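Local coordinates for protein pullulanase (Bacillus acidopullulyticus, PDB 2WAN) that hydrolyses alpha-1,6-glucosidic linkages in pullulan and, as pullulanases do, probably the branch points of starch-type polysaccharides, at residues Ala763-Phe768 with Ser818-Leu823. Residues are numbered along the deposited sequence; the frame is centred on the assembly and turned at random.
Sequences AHAVVF and SSMIHL
Phe768 turns one face of its ring to Ile821 in a CH-pi contact, with Ile821 CG1 over the middle of the six-membered ring, 3.9 Å from the centroid and 13° off the ring normal. The terminal CD1 of Ile821 runs on toward the far tip of the ring and meets Phe768 CZ at 3.8 Å. On Phe768, CG lies anti to the carbonyl carbon (chi1 -62°), which swings the ring to one flank of the interface, with a face turned to Ile821. Met820 reaches the same ring obliquely, with its CB 3.8 Å from Phe768 CD2.

Both segments are helical, and their axes run nearly parallel, 11° apart in direction with a closest approach of 9.9 Å. They belong to helices 753-769 and 811-826 of the catalytic (beta/alpha)8 barrel of the alpha-amylase type; the first leads into the last barrel strand, 773-777, and the second follows that strand, so the two pack side by side around the outside of the barrel.

Beyond its CB, Met820 bends at its second torsion and carries its methyl group across to the small side chain of Ala765, where CE comes to 3.7 Å from Ala765 CB. Strand 915-920 of the C-terminal beta-sheet adjoins this pair, with Thr916 touching Ala765 and Ile918 touching Met820. All four contacting residues are buried, and their side chains meet through apolar groups. Nearby, Arg824 NH1 makes a hydrogen bond with Phe768 O, adding a polar link between the two helices.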
loop_
_atom_site.group_PDB
_atom_site.type_symbol
_atom_site.label_atom_id
_atom_site.label_comp_id
_atom_site.label_asym_id
_atom_site.label_seq_id
_atom_site.Cartn_x
_atom_site.Cartn_y
_atom_site.Cartn_z
ATOM N N ALA A 763 3.255 -21.137 16.413
ATOM C CA ALA A 763 3.211 -19.796 15.838
ATOM C C ALA A 763 1.929 -19.613 15.025
ATOM O O ALA A 763 1.223 -18.599 15.173
ATOM C CB ALA A 763 4.426 -19.561 14.970
ATOM N N HIS A 764 1.621 -20.603 14.195
ATOM C CA HIS A 764 0.381 -20.540 13.406
ATOM C C HIS A 764 -0.874 -20.681 14.291
ATOM O O HIS A 764 -1.888 -20.052 13.996
ATOM C CB HIS A 764 0.397 -21.545 12.231
ATOM C CG HIS A 764 1.418 -21.211 11.179
ATOM N ND1 HIS A 764 1.150 -20.405 10.089
ATOM C CD2 HIS A 764 2.717 -21.574 11.063
ATOM C CE1 HIS A 764 2.242 -20.286 9.348
ATOM N NE2 HIS A 764 3.207 -20.984 9.922
ATOM N N ALA A 765 -0.801 -21.448 15.384
ATOM C CA ALA A 765 -1.952 -21.577 16.295
ATOM C C ALA A 765 -2.344 -20.219 16.880
ATOM O O ALA A 765 -3.523 -19.910 16.996
ATOM C CB ALA A 765 -1.671 -22.577 17.423
ATOM N N VAL A 766 -1.344 -19.409 17.240
ATOM C CA VAL A 766 -1.604 -18.048 17.700
ATOM C C VAL A 766 -2.334 -17.256 16.609
ATOM O O VAL A 766 -3.341 -16.600 16.881
ATOM C CB VAL A 766 -0.311 -17.308 18.157
ATOM C CG1 VAL A 766 -0.633 -15.875 18.601
ATOM C CG2 VAL A 766 0.364 -18.066 19.317
ATOM N N VAL A 767 -1.822 -17.307 15.381
ATOM C CA VAL A 767 -2.472 -16.601 14.273
ATOM C C VAL A 767 -3.941 -17.040 14.118
ATOM O O VAL A 767 -4.847 -16.199 13.987
ATOM C CB VAL A 767 -1.690 -16.753 12.951
ATOM C CG1 VAL A 767 -2.503 -16.145 11.766
ATOM C CG2 VAL A 767 -0.327 -16.075 13.056
ATOM N N PHE A 768 -4.189 -18.349 14.172
ATOM C CA PHE A 768 -5.535 -18.874 13.923
ATOM C C PHE A 768 -6.510 -18.681 15.088
ATOM O O PHE A 768 -7.741 -18.783 14.890
ATOM C CB PHE A 768 -5.477 -20.365 13.559
ATOM C CG PHE A 768 -4.702 -20.667 12.284
ATOM C CD1 PHE A 768 -4.843 -19.862 11.148
ATOM C CD2 PHE A 768 -3.873 -21.776 12.223
ATOM C CE1 PHE A 768 -4.158 -20.176 9.955
ATOM C CE2 PHE A 768 -3.172 -22.100 11.060
ATOM C CZ PHE A 768 -3.327 -21.304 9.915
ATOM N N SER A 818 -5.109 -27.817 9.340
ATOM C CA SER A 818 -6.499 -27.963 8.899
ATOM C C SER A 818 -7.437 -27.986 10.102
ATOM O O SER A 818 -8.480 -27.329 10.093
ATOM C CB SER A 818 -6.671 -29.237 8.056
ATOM O OG SER A 818 -8.047 -29.454 7.749
ATOM N N SER A 819 -7.051 -28.700 11.159
ATOM C CA SER A 819 -7.915 -28.829 12.337
ATOM C C SER A 819 -8.102 -27.474 13.039
ATOM O O SER A 819 -9.209 -27.161 13.491
ATOM C CB SER A 819 -7.347 -29.865 13.324
ATOM O OG SER A 819 -7.444 -31.180 12.781
ATOM N N MET A 820 -7.024 -26.687 13.127
ATOM C CA MET A 820 -7.071 -25.328 13.682
ATOM C C MET A 820 -7.938 -24.405 12.849
ATOM O O MET A 820 -8.723 -23.621 13.389
ATOM C CB MET A 820 -5.667 -24.722 13.795
ATOM C CG MET A 820 -4.992 -25.020 15.106
ATOM S SD MET A 820 -5.730 -24.198 16.562
ATOM C CE MET A 820 -4.579 -24.890 17.768
ATOM N N ILE A 821 -7.771 -24.484 11.530
ATOM C CA ILE A 821 -8.529 -23.612 10.626
ATOM C C ILE A 821 -10.024 -23.946 10.706
ATOM O O ILE A 821 -10.851 -23.044 10.863
ATOM C CB ILE A 821 -7.985 -23.700 9.201
ATOM C CG1 ILE A 821 -6.621 -23.021 9.139
ATOM C CG2 ILE A 821 -8.965 -23.041 8.172
ATOM C CD1 ILE A 821 -5.759 -23.495 7.963
ATOM N N HIS A 822 -10.365 -25.232 10.646
ATOM C CA HIS A 822 -11.775 -25.641 10.757
ATOM C C HIS A 822 -12.404 -25.266 12.100
ATOM O O HIS A 822 -13.565 -24.863 12.147
ATOM C CB HIS A 822 -11.924 -27.142 10.491
ATOM C CG HIS A 822 -11.682 -27.516 9.056
ATOM N ND1 HIS A 822 -12.701 -27.707 8.150
ATOM C CD2 HIS A 822 -10.532 -27.716 8.373
ATOM C CE1 HIS A 822 -12.189 -28.038 6.976
ATOM N NE2 HIS A 822 -10.874 -28.043 7.083
ATOM N N LEU A 823 -11.636 -25.376 13.179
ATOM C CA LEU A 823 -12.121 -24.930 14.495
ATOM C C LEU A 823 -12.515 -23.434 14.481
ATOM O O LEU A 823 -13.619 -23.077 14.915
ATOM C CB LEU A 823 -11.077 -25.205 15.585
ATOM C CG LEU A 823 -11.561 -24.861 17.013
ATOM C CD1 LEU A 823 -12.493 -25.945 17.550
ATOM C CD2 LEU A 823 -10.357 -24.716 17.911
#